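Local coordinates for DUF3218 domain-containing protein (Pseudomonas aeruginosa, PDB 2IGS) that is of unknown function but belongs to a family grouped with the lysozymes, so a distant kinship to glycan-cleaving enzymes is possible, at residues E51-G56 against Q63-L68; D43-L48 against T205-L210; G133-A138 against N155-T160; S146-S151 against N195-G200. All blocks are in the same frame, centred on the assembly; numbering follows the deposited sequence. Where two conformers were deposited one is given.

Overall arrangement
Four buried contacts show how the same chain changes its chemistry with place in the fold. Contact 2 is the most central, lying about 5 Å (centre to centre) from the chain's middle, and joins helices 35-48 and 203-216 by aliphatic packing. Contact 1 lies about 17 Å out, where the loop after helix 35-48 stacks an aromatic ring on helix 63-82; it touches contact 2 through Phe52 and Leu46. Contacts 3 and 4 share the small antiparallel sheet: contact 4 lays helix 190-200 on its middle strand with aliphatic groups alone, while contact 3, farther out, is polar, holds an acetic acid molecule and adjoins another subunit.

Contact 1: residues E51-G56 against Q63-L68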
loop_
_atom_site.group_PDB
_atom_site.type_symbol
_atom_site.label_atom_id
_atom_site.label_comp_id
_atom_site.label_asym_id
_atom_site.label_seq_id
_atom_site.Cartn_x
_atom_site.Cartn_y
_atom_site.Cartn_z
ATOM N N GLU F 51 -3.703 -38.902 -11.108
ATOM C CA GLU F 51 -3.025 -39.569 -12.231
ATOM C C GLU F 51 -2.401 -40.902 -11.833
ATOM O O GLU F 51 -1.852 -41.597 -12.698
ATOM C CB GLU F 51 -1.911 -38.722 -12.859
ATOM C CG GLU F 51 -1.804 -37.317 -12.384
ATOM C CD GLU F 51 -1.170 -37.189 -11.013
ATOM O OE1 GLU F 51 -1.826 -36.569 -10.157
ATOM O OE2 GLU F 51 -0.041 -37.682 -10.792
ATOM N N PHE F 52 -2.452 -41.248 -10.541
ATOM C CA PHE F 52 -2.038 -42.592 -10.102
ATOM C C PHE F 52 -2.893 -43.675 -10.786
ATOM O O PHE F 52 -2.414 -44.778 -11.058
ATOM C CB PHE F 52 -2.119 -42.759 -8.581
ATOM C CG PHE F 52 -1.002 -42.084 -7.820
ATOM C CD1 PHE F 52 0.138 -41.615 -8.475
ATOM C CD2 PHE F 52 -1.102 -41.919 -6.438
ATOM C CE1 PHE F 52 1.175 -40.974 -7.762
ATOM C CE2 PHE F 52 -0.072 -41.304 -5.710
ATOM C CZ PHE F 52 1.067 -40.821 -6.389
ATOM N N ILE F 53 -4.155 -43.328 -11.049
ATOM C CA ILE F 53 -5.059 -44.150 -11.852
ATOM C C ILE F 53 -5.486 -43.284 -13.043
ATOM O O ILE F 53 -6.518 -42.615 -12.978
ATOM C CB ILE F 53 -6.293 -44.620 -11.026
ATOM C CG1 ILE F 53 -5.867 -45.314 -9.730
ATOM C CG2 ILE F 53 -7.203 -45.517 -11.839
ATOM C CD1 ILE F 53 -5.003 -46.553 -9.915
ATOM N N PRO F 54 -4.672 -43.255 -14.118
ATOM C CA PRO F 54 -4.963 -42.366 -15.255
ATOM C C PRO F 54 -6.247 -42.716 -16.021
ATOM O O PRO F 54 -6.379 -43.817 -16.550
ATOM C CB PRO F 54 -3.733 -42.524 -16.159
ATOM C CG PRO F 54 -3.101 -43.792 -15.752
ATOM C CD PRO F 54 -3.437 -44.033 -14.319
ATOM N N GLY F 55 -7.177 -41.766 -16.066
ATOM C CA GLY F 55 -8.452 -41.926 -16.776
ATOM C C GLY F 55 -9.377 -42.925 -16.106
ATOM O O GLY F 55 -10.254 -43.498 -16.751
ATOM N N GLY F 56 -9.167 -43.138 -14.811
ATOM C CA GLY F 56 -9.977 -44.075 -14.039
ATOM C C GLY F 56 -9.734 -45.528 -14.399
ATOM O O GLY F 56 -10.571 -46.382 -14.132
ATOM N N GLN F 63 2.950 -47.818 -11.025
ATOM C CA GLN F 63 3.729 -48.887 -10.384
ATOM C C GLN F 63 4.142 -48.608 -8.930
ATOM O O GLN F 63 4.056 -49.505 -8.085
ATOM C CB GLN F 63 4.966 -49.237 -11.234
ATOM C CG GLN F 63 4.643 -49.828 -12.621
ATOM C CD GLN F 63 5.861 -49.993 -13.530
ATOM O OE1 GLN F 63 6.742 -49.128 -13.592
ATOM N NE2 GLN F 63 5.898 -51.102 -14.257
ATOM N N GLN F 64 4.583 -47.383 -8.634
ATOM C CA GLN F 64 5.055 -47.036 -7.271
ATOM C C GLN F 64 3.897 -46.910 -6.283
ATOM O O GLN F 64 3.995 -47.316 -5.126
ATOM C CB GLN F 64 5.929 -45.777 -7.249
ATOM C CG GLN F 64 7.329 -45.951 -7.848
ATOM C CD GLN F 64 8.198 -44.715 -7.649
ATOM O OE1 GLN F 64 8.431 -43.950 -8.586
ATOM N NE2 GLN F 64 8.675 -44.509 -6.416
ATOM N N TYR F 65 2.806 -46.328 -6.757
ATOM C CA TYR F 65 1.547 -46.317 -6.027
ATOM C C TYR F 65 1.070 -47.736 -5.638
ATOM O O TYR F 65 0.767 -48.003 -4.477
ATOM C CB TYR F 65 0.499 -45.581 -6.856
ATOM C CG TYR F 65 -0.875 -45.571 -6.237
ATOM C CD1 TYR F 65 -1.070 -45.078 -4.953
ATOM C CD2 TYR F 65 -1.980 -46.007 -6.950
ATOM C CE1 TYR F 65 -2.323 -45.053 -4.383
ATOM C CE2 TYR F 65 -3.252 -45.999 -6.383
ATOM C CZ TYR F 65 -3.403 -45.522 -5.102
ATOM O OH TYR F 65 -4.634 -45.471 -4.515
ATOM N N SER F 66 1.031 -48.631 -6.619
ATOM C CA SER F 66 0.642 -50.028 -6.442
ATOM C C SER F 66 1.543 -50.777 -5.478
ATOM O O SER F 66 1.055 -51.547 -4.639
ATOM C CB SER F 66 0.626 -50.751 -7.796
ATOM O OG SER F 66 -0.188 -50.028 -8.712
ATOM N N THR F 67 2.852 -50.544 -5.590
ATOM C CA THR F 67 3.824 -51.115 -4.653
ATOM C C THR F 67 3.533 -50.709 -3.200
ATOM O O THR F 67 3.525 -51.539 -2.312
ATOM C CB THR F 67 5.250 -50.793 -5.088
ATOM O OG1 THR F 67 5.495 -51.455 -6.340
ATOM C CG2 THR F 67 6.304 -51.275 -4.041
ATOM N N LEU F 68 3.252 -49.439 -2.979
ATOM C CA LEU F 68 2.821 -48.959 -1.671
ATOM C C LEU F 68 1.611 -49.710 -1.129
ATOM O O LEU F 68 1.540 -49.998 0.069
ATOM C CB LEU F 68 2.473 -47.471 -1.772
ATOM C CG LEU F 68 3.510 -46.454 -1.246
ATOM C CD1 LEU F 68 4.970 -46.998 -1.065
ATOM C CD2 LEU F 68 3.491 -45.134 -2.008
#
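Phe52 and Tyr65 bring the two backbones closest, with CA atoms 6.6 Å apart where a 3-10 turn meets the start of helix 63-82. Their side chains point at each other and form an offset stack: the ring centroids lie 4.8 Å apart and the planes are inclined at 22°. The displacement is what gives the pair its character, since each ring slides far enough to lie over the other residue's CB. Phe52 CB sits 4.0 Å from the centroid of the Tyr65 ring, and Tyr65 CB returns the CH-pi contact at 4.2 Å from the centroid of the Phe52 ring. The tightest approach is rim on face, Phe52 CD2 to Tyr65 CD1 at 3.5 Å. Tyr65 reaches this place because its CG is anti to the backbone N (chi1 177°), which carries the ring out from the helix toward the loop. Ile53 adds a third element from a different side: its CD1 comes to the edge of the tyrosine ring, near the ring plane and 4.0 Å from CE2 of Tyr65, so the phenol is met both on a face and along its rim. Around the pair, Leu46 of helix 35-48 touches both residues, and the ring of Tyr128 lies almost parallel to that of Phe52. Asp62, just before the helix, accepts a bond from Tyr65 N through OD2 and is also tied to the backbone of Phe52. A buried, apolar stack thus joins loop to helix, while the one polar atom of the tyrosine side chain is satisfied outside the two segments, by Tyr9 O.

Contact 2: residues D43-L48 against T205-L210; sequences DIPLRL and TAVTLL
Pro45 and Val207 make the closer of two aliphatic touches between helices 35-48 and 203-216. The proline ring presents its outer carbons, CG lying 3.8 Å from Val207 CG2 and CD 4.0 Å from that same methyl. Val207 supplies this methyl because its chi1 of 169° sets CG1 anti to the backbone N and leaves CG2 anti to the carbonyl carbon, beside the backbone N, where the proline ring passes at a slant. A turn further along, Leu210 contributes a longer touch: its CD2 is 4.4 Å from Ile44 CG2, a branch methyl rather than the end of the isoleucine chain. Leu210 is set with CG anti to the backbone N (chi1 -180°), extending the isobutyl group from its helix toward Ile44.

This is helix-to-helix packing within the largely helical part of the chain, and it brings together elements more than 150 residues apart in sequence. Tyr152, from the loop that leads out of the central strand, touches Pro45, Leu48 and Leu210 and so packs against both helices. Pro45 also marks a kink: the backbone N atoms of Pro45 and Leu46 lack the bond to the preceding turn, and Leu46 N keeps just a weak one to Asp43 O.

Away from the contact on helix 35-48, Arg47 NH2 comes 2.7 Å from Asp43 OD2 in the conformer described, but Arg47 has a second one, so this salt bridge is doubtful. The other carboxylate oxygen, OD1, accepts from Gly13 N on helix 12-27.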
loop_
_atom_site.group_PDB
_atom_site.type_symbol
_atom_site.label_atom_id
_atom_site.label_comp_id
_atom_site.label_asym_id
_atom_site.label_seq_id
_atom_site.Cartn_x
_atom_site.Cartn_y
_atom_site.Cartn_z
ATOM N N ASP F 43 -7.397 -41.686 1.675
ATOM C CA ASP F 43 -7.595 -41.201 0.298
ATOM C C ASP F 43 -6.691 -40.019 -0.099
ATOM O O ASP F 43 -6.542 -39.728 -1.291
ATOM C CB ASP F 43 -9.074 -40.827 0.044
ATOM C CG ASP F 43 -9.975 -42.053 -0.184
ATOM O OD1 ASP F 43 -9.472 -43.181 -0.414
ATOM O OD2 ASP F 43 -11.212 -41.882 -0.131
ATOM N N ILE F 44 -6.093 -39.348 0.887
ATOM C CA ILE F 44 -5.308 -38.121 0.644
ATOM C C ILE F 44 -4.294 -38.216 -0.523
ATOM O O ILE F 44 -4.396 -37.419 -1.448
ATOM C CB ILE F 44 -4.688 -37.491 1.952
ATOM C CG1 ILE F 44 -5.779 -36.908 2.873
ATOM C CG2 ILE F 44 -3.704 -36.385 1.612
ATOM C CD1 ILE F 44 -5.239 -36.355 4.186
ATOM N N PRO F 45 -3.379 -39.231 -0.527
ATOM C CA PRO F 45 -2.416 -39.371 -1.637
ATOM C C PRO F 45 -3.057 -39.550 -2.997
ATOM O O PRO F 45 -2.501 -39.100 -3.997
ATOM C CB PRO F 45 -1.650 -40.635 -1.278
ATOM C CG PRO F 45 -1.719 -40.702 0.189
ATOM C CD PRO F 45 -3.158 -40.293 0.476
ATOM N N LEU F 46 -4.210 -40.207 -3.054
ATOM C CA LEU F 46 -4.875 -40.351 -4.319
ATOM C C LEU F 46 -5.589 -39.062 -4.717
ATOM O O LEU F 46 -5.624 -38.725 -5.897
ATOM C CB LEU F 46 -5.837 -41.532 -4.330
ATOM C CG LEU F 46 -6.498 -41.827 -5.684
ATOM C CD1 LEU F 46 -5.434 -42.304 -6.669
ATOM C CD2 LEU F 46 -7.599 -42.878 -5.490
ATOM N N ARG F 47 -6.141 -38.348 -3.740
ATOM C CA ARG F 47 -6.801 -37.089 -4.039
ATOM C C ARG F 47 -5.791 -36.024 -4.484
ATOM O O ARG F 47 -6.113 -35.175 -5.300
ATOM C CB ARG F 47 -7.737 -36.654 -2.903
ATOM C CG ARG F 47 -9.154 -37.190 -3.142
ATOM C CD ARG F 47 -10.183 -36.850 -2.076
ATOM N NE ARG F 47 -10.564 -38.018 -1.274
ATOM C CZ ARG F 47 -11.759 -38.189 -0.714
ATOM N NH1 ARG F 47 -12.716 -37.271 -0.883
ATOM N NH2 ARG F 47 -12.007 -39.281 0.006
ATOM N N LEU F 48 -4.556 -36.123 -3.994
ATOM C CA LEU F 48 -3.444 -35.287 -4.488
ATOM C C LEU F 48 -2.916 -35.676 -5.876
ATOM O O LEU F 48 -2.509 -34.818 -6.653
ATOM C CB LEU F 48 -2.299 -35.237 -3.475
ATOM C CG LEU F 48 -2.540 -34.458 -2.168
ATOM C CD1 LEU F 48 -1.383 -34.779 -1.217
ATOM C CD2 LEU F 48 -2.684 -32.921 -2.386
ATOM N N THR F 205 1.158 -45.050 7.530
ATOM C CA THR F 205 1.857 -44.381 8.644
ATOM C C THR F 205 2.501 -43.043 8.234
ATOM O O THR F 205 2.672 -42.149 9.072
ATOM C CB THR F 205 2.953 -45.263 9.248
ATOM O OG1 THR F 205 3.761 -45.774 8.186
ATOM C CG2 THR F 205 2.367 -46.432 10.088
ATOM N N ALA F 206 2.890 -42.931 6.966
ATOM C CA ALA F 206 3.269 -41.637 6.347
ATOM C C ALA F 206 2.105 -40.643 6.392
ATOM O O ALA F 206 2.315 -39.462 6.640
ATOM C CB ALA F 206 3.712 -41.835 4.928
ATOM N N VAL F 207 0.880 -41.110 6.134
ATOM C CA VAL F 207 -0.272 -40.212 6.206
ATOM C C VAL F 207 -0.545 -39.806 7.667
ATOM O O VAL F 207 -0.911 -38.668 7.921
ATOM C CB VAL F 207 -1.547 -40.798 5.541
ATOM C CG1 VAL F 207 -2.760 -39.937 5.880
ATOM C CG2 VAL F 207 -1.388 -40.969 4.009
ATOM N N THR F 208 -0.345 -40.734 8.611
ATOM C CA THR F 208 -0.443 -40.447 10.059
ATOM C C THR F 208 0.525 -39.316 10.474
ATOM O O THR F 208 0.132 -38.386 11.180
ATOM C CB THR F 208 -0.197 -41.714 10.926
ATOM O OG1 THR F 208 -0.974 -42.800 10.418
ATOM C CG2 THR F 208 -0.567 -41.500 12.387
ATOM N N LEU F 209 1.777 -39.414 10.027
ATOM C CA LEU F 209 2.802 -38.426 10.305
ATOM C C LEU F 209 2.405 -37.095 9.692
ATOM O O LEU F 209 2.513 -36.047 10.368
ATOM C CB LEU F 209 4.165 -38.884 9.737
ATOM C CG LEU F 209 5.386 -37.945 9.791
ATOM C CD1 LEU F 209 5.832 -37.739 11.251
ATOM C CD2 LEU F 209 6.576 -38.462 8.937
ATOM N N LEU F 210 1.939 -37.145 8.433
ATOM C CA LEU F 210 1.553 -35.952 7.678
ATOM C C LEU F 210 0.508 -35.113 8.419
ATOM O O LEU F 210 0.640 -33.900 8.531
ATOM C CB LEU F 210 1.021 -36.328 6.281
ATOM C CG LEU F 210 0.579 -35.172 5.371
ATOM C CD1 LEU F 210 1.797 -34.409 4.818
ATOM C CD2 LEU F 210 -0.296 -35.662 4.224
#

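Contact 3: residues G133-A138 against N155-T160; sequences GFSTDA and NLRTLT. With ACY (acetic acid), chain V.
Ser135 buries more surface here than any other residue, its CB directed toward Asn155, at the end of strand 154-155, and the loop after it. CB rests 3.5 Å from Asn155 OD1, while OG lies 3.6 Å from both CB and CG of Arg157, so the amide oxygen and the first carbons of the arginine meet the serine from the same side. The hydroxyl donates to an oxygen of a bound acetic acid, Ser135 OG to ACY O being 3.2 Å, and it receives Gly147 N, just ahead of strand 148-150. Asn155 reaches in by its end; its amide nitrogen is bonded to Ser139 of the second subunit, and its OD1 takes a weak bond from Thr158 N. Arg157 starts toward Ser135, then bends at chi2 (69°) and leads away. Its guanidinium lays one face against the methyl of the acetic acid, 4.0 Å above the plane, and NH2 forms a salt bridge with Glu145. The small molecule probably comes from the crystallisation liquor. The two segments continue or follow the outer strands of a three-stranded antiparallel meander, a small sheet consistent with the family's place in the lysozyme clan.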
loop_
_atom_site.group_PDB
_atom_site.type_symbol
_atom_site.label_atom_id
_atom_site.label_comp_id
_atom_site.label_asym_id
_atom_site.label_seq_id
_atom_site.Cartn_x
_atom_site.Cartn_y
_atom_site.Cartn_z
ATOM N N GLY F 133 13.198 -37.103 1.117
ATOM C CA GLY F 133 14.058 -36.282 0.299
ATOM C C GLY F 133 14.719 -35.216 1.147
ATOM O O GLY F 133 14.766 -35.331 2.377
ATOM N N PHE F 134 15.200 -34.170 0.485
ATOM C CA PHE F 134 15.921 -33.094 1.151
ATOM C C PHE F 134 15.109 -31.805 1.304
ATOM O O PHE F 134 14.424 -31.358 0.375
ATOM C CB PHE F 134 17.200 -32.791 0.389
ATOM C CG PHE F 134 18.188 -33.939 0.367
ATOM C CD1 PHE F 134 18.303 -34.753 -0.756
ATOM C CD2 PHE F 134 19.001 -34.195 1.463
ATOM C CE1 PHE F 134 19.217 -35.814 -0.775
ATOM C CE2 PHE F 134 19.911 -35.213 1.449
ATOM C CZ PHE F 134 20.022 -36.041 0.326
ATOM N N SER F 135 15.205 -31.197 2.483
ATOM C CA SER F 135 14.734 -29.847 2.639
ATOM C C SER F 135 15.601 -28.929 1.760
ATOM O O SER F 135 16.683 -29.303 1.291
ATOM C CB SER F 135 14.730 -29.413 4.104
ATOM O OG SER F 135 16.033 -29.177 4.599
ATOM N N THR F 136 15.096 -27.724 1.564
ATOM C CA THR F 136 15.568 -26.795 0.579
ATOM C C THR F 136 16.103 -25.533 1.280
ATOM O O THR F 136 15.697 -25.256 2.407
ATOM C CB THR F 136 14.339 -26.534 -0.337
ATOM O OG1 THR F 136 14.389 -27.430 -1.454
ATOM C CG2 THR F 136 14.248 -25.160 -0.796
ATOM N N ASP F 137 17.045 -24.824 0.650
ATOM C CA ASP F 137 17.373 -23.449 1.056
ATOM C C ASP F 137 16.287 -22.506 0.503
ATOM O O ASP F 137 15.309 -22.955 -0.062
ATOM C CB ASP F 137 18.783 -23.015 0.567
ATOM C CG ASP F 137 18.935 -23.089 -0.969
ATOM O OD1 ASP F 137 17.924 -22.971 -1.684
ATOM O OD2 ASP F 137 20.064 -23.268 -1.470
ATOM N N ALA F 138 16.485 -21.218 0.639
ATOM C CA ALA F 138 15.516 -20.214 0.195
ATOM C C ALA F 138 15.506 -19.964 -1.324
ATOM O O ALA F 138 14.691 -19.181 -1.831
ATOM C CB ALA F 138 15.739 -18.910 0.958
ATOM N N ASN F 155 8.625 -31.334 7.013
ATOM C CA ASN F 155 9.974 -30.815 7.040
ATOM C C ASN F 155 10.613 -31.038 8.402
ATOM O O ASN F 155 10.444 -30.240 9.340
ATOM C CB ASN F 155 9.951 -29.325 6.684
ATOM C CG ASN F 155 11.320 -28.810 6.221
ATOM O OD1 ASN F 155 12.370 -29.220 6.733
ATOM N ND2 ASN F 155 11.308 -27.913 5.248
ATOM N N LEU F 156 11.363 -32.126 8.502
ATOM C CA LEU F 156 11.919 -32.541 9.769
ATOM C C LEU F 156 13.085 -31.636 10.207
ATOM O O LEU F 156 13.279 -31.427 11.398
ATOM C CB LEU F 156 12.330 -34.028 9.705
ATOM C CG LEU F 156 11.250 -35.102 9.524
ATOM C CD1 LEU F 156 11.900 -36.489 9.523
ATOM C CD2 LEU F 156 10.190 -35.025 10.606
ATOM N N ARG F 157 13.828 -31.112 9.233
ATOM C CA ARG F 157 14.985 -30.237 9.437
ATOM C C ARG F 157 14.593 -28.965 10.158
ATOM O O ARG F 157 15.319 -28.422 10.986
ATOM C CB ARG F 157 15.580 -29.848 8.082
ATOM C CG ARG F 157 16.668 -28.766 8.127
ATOM C CD ARG F 157 17.933 -29.283 8.788
ATOM N NE ARG F 157 18.972 -28.263 8.881
ATOM C CZ ARG F 157 19.048 -27.363 9.857
ATOM N NH1 ARG F 157 18.137 -27.349 10.827
ATOM N NH2 ARG F 157 20.022 -26.462 9.866
ATOM N N THR F 158 13.397 -28.524 9.829
ATOM C CA THR F 158 12.914 -27.251 10.217
ATOM C C THR F 158 12.007 -27.364 11.455
ATOM O O THR F 158 11.752 -26.379 12.149
ATOM C CB THR F 158 12.233 -26.690 8.968
ATOM O OG1 THR F 158 12.993 -25.577 8.483
ATOM C CG2 THR F 158 10.784 -26.365 9.168
ATOM N N LEU F 159 11.534 -28.577 11.716
ATOM C CA LEU F 159 10.625 -28.850 12.813
ATOM C C LEU F 159 11.280 -28.611 14.173
ATOM O O LEU F 159 12.418 -29.020 14.429
ATOM C CB LEU F 159 10.103 -30.282 12.691
ATOM C CG LEU F 159 9.243 -30.912 13.764
ATOM C CD1 LEU F 159 8.049 -30.044 14.033
ATOM C CD2 LEU F 159 8.834 -32.252 13.247
ATOM N N THR F 160 10.549 -27.929 15.040
ATOM C CA THR F 160 11.056 -27.532 16.350
ATOM C C THR F 160 10.917 -28.704 17.337
ATOM O O THR F 160 9.906 -29.429 17.285
ATOM C CB THR F 160 10.259 -26.302 16.821
ATOM O OG1 THR F 160 10.720 -25.128 16.131
ATOM C CG2 THR F 160 10.386 -26.095 18.292
HETATM C C ACY V . 17.359 -25.228 5.425
HETATM O O ACY V . 16.500 -26.065 4.956
HETATM O OXT ACY V . 18.197 -24.524 4.764
HETATM C CH3 ACY V . 17.413 -25.037 6.914
#

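Contact 4: residues S146-S151 against N195-G200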
loop_
_atom_site.group_PDB
_atom_site.type_symbol
_atom_site.label_atom_id
_atom_site.label_comp_id
_atom_site.label_asym_id
_atom_site.label_seq_id
_atom_site.Cartn_x
_atom_site.Cartn_y
_atom_site.Cartn_z
ATOM N N SER F 146 20.597 -28.169 4.646
ATOM C CA SER F 146 19.410 -28.989 4.399
ATOM C C SER F 146 19.357 -30.256 5.246
ATOM O O SER F 146 20.395 -30.792 5.663
ATOM C CB SER F 146 19.322 -29.400 2.920
ATOM O OG SER F 146 19.151 -28.267 2.090
ATOM N N GLY F 147 18.137 -30.735 5.485
ATOM C CA GLY F 147 17.909 -31.986 6.184
ATOM C C GLY F 147 16.839 -32.783 5.480
ATOM O O GLY F 147 16.729 -32.742 4.266
ATOM N N LEU F 148 16.033 -33.489 6.260
ATOM C CA LEU F 148 15.024 -34.395 5.746
ATOM C C LEU F 148 13.707 -33.703 5.421
ATOM O O LEU F 148 13.128 -32.995 6.255
ATOM C CB LEU F 148 14.742 -35.471 6.805
ATOM C CG LEU F 148 15.473 -36.815 6.830
ATOM C CD1 LEU F 148 16.468 -36.932 5.713
ATOM C CD2 LEU F 148 16.084 -37.102 8.201
ATOM N N LEU F 149 13.216 -33.962 4.217
ATOM C CA LEU F 149 11.870 -33.594 3.832
ATOM C C LEU F 149 11.041 -34.853 3.510
ATOM O O LEU F 149 11.275 -35.543 2.509
ATOM C CB LEU F 149 11.892 -32.605 2.657
ATOM C CG LEU F 149 10.534 -32.065 2.213
ATOM C CD1 LEU F 149 9.821 -31.293 3.369
ATOM C CD2 LEU F 149 10.735 -31.190 0.975
ATOM N N VAL F 150 10.042 -35.124 4.349
ATOM C CA VAL F 150 9.368 -36.405 4.316
ATOM C C VAL F 150 7.909 -36.235 3.908
ATOM O O VAL F 150 7.233 -35.290 4.343
ATOM C CB VAL F 150 9.533 -37.096 5.725
ATOM C CG1 VAL F 150 8.617 -38.278 5.900
ATOM C CG2 VAL F 150 10.971 -37.491 5.942
ATOM N N SER F 151 7.420 -37.129 3.057
ATOM C CA SER F 151 6.019 -37.106 2.635
ATOM C C SER F 151 5.631 -35.758 2.012
ATOM O O SER F 151 6.443 -35.084 1.379
ATOM C CB SER F 151 5.093 -37.427 3.828
ATOM O OG SER F 151 3.763 -37.664 3.409
ATOM N N ASN F 195 17.747 -43.334 5.975
ATOM C CA ASN F 195 17.367 -44.648 5.462
ATOM C C ASN F 195 16.517 -45.563 6.333
ATOM O O ASN F 195 15.718 -46.344 5.802
ATOM C CB ASN F 195 18.559 -45.327 4.813
ATOM C CG ASN F 195 18.881 -44.667 3.492
ATOM O OD1 ASN F 195 18.044 -44.668 2.592
ATOM N ND2 ASN F 195 20.036 -44.006 3.402
ATOM N N THR F 196 16.654 -45.397 7.647
ATOM C CA THR F 196 15.711 -45.920 8.643
ATOM C C THR F 196 14.283 -45.419 8.397
ATOM O O THR F 196 13.323 -46.204 8.421
ATOM C CB THR F 196 16.095 -45.474 10.085
ATOM O OG1 THR F 196 17.411 -45.921 10.367
ATOM C CG2 THR F 196 15.180 -46.108 11.112
ATOM N N ILE F 197 14.157 -44.116 8.200
ATOM C CA ILE F 197 12.855 -43.470 8.030
ATOM C C ILE F 197 12.251 -43.930 6.716
ATOM O O ILE F 197 11.106 -44.373 6.671
ATOM C CB ILE F 197 12.939 -41.908 8.111
ATOM C CG1 ILE F 197 13.314 -41.472 9.550
ATOM C CG2 ILE F 197 11.607 -41.285 7.666
ATOM C CD1 ILE F 197 13.511 -39.949 9.725
ATOM N N LYS F 198 13.056 -43.876 5.669
ATOM C CA LYS F 198 12.652 -44.338 4.381
ATOM C C LYS F 198 12.124 -45.765 4.429
ATOM O O LYS F 198 11.012 -46.036 3.974
ATOM C CB LYS F 198 13.838 -44.269 3.447
ATOM C CG LYS F 198 13.415 -44.031 2.051
ATOM C CD LYS F 198 14.192 -44.920 1.142
ATOM C CE LYS F 198 14.117 -44.448 -0.287
ATOM N NZ LYS F 198 12.795 -44.030 -0.745
ATOM N N SER F 199 12.925 -46.668 4.967
ATOM C CA SER F 199 12.582 -48.086 5.031
ATOM C C SER F 199 11.422 -48.387 5.968
ATOM O O SER F 199 10.652 -49.301 5.698
ATOM C CB SER F 199 13.795 -48.900 5.451
ATOM O OG SER F 199 14.788 -48.804 4.463
ATOM N N GLY F 200 11.322 -47.625 7.059
ATOM C CA GLY F 200 10.281 -47.779 8.070
ATOM C C GLY F 200 8.894 -47.255 7.688
ATOM O O GLY F 200 7.880 -47.654 8.289
#
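Leu148 and Val150 meet Ile197 without any flat group between them: the touching surfaces are all methyls, and rings come in from outside, where Phe190 and Phe194 of helix 190-200 lie against Leu148. Both strand residues direct their side chains to the helix from the same face, as residues two apart on a strand do. Leu148 and Ile197 reach toward one another tip to tip, CD2 of the former 4.1 Å from CD1 of the latter. The isoleucine runs out from its helix through CG1 with CD1 trans to CA (chi2 176°), which puts CD1 at full reach, where it meets the leucine methyl. Its other branch, CG2, faces Val150, whose CG2 is 4.2 Å away, so the single isoleucine spans two strand residues with two different methyls. Farther along the helix, Ser199 OG and Ser199 N approach Asn195 O from opposite faces of its carbonyl plane, the hydroxyl at 3.0 Å. In the wider fold, helix 190-200 packs against the sheet, Ile197 also resting on Val132 of strand 132-134 and on Leu156 just after strand 154-155, while Val150 meets Leu209 of helix 203-216 as well.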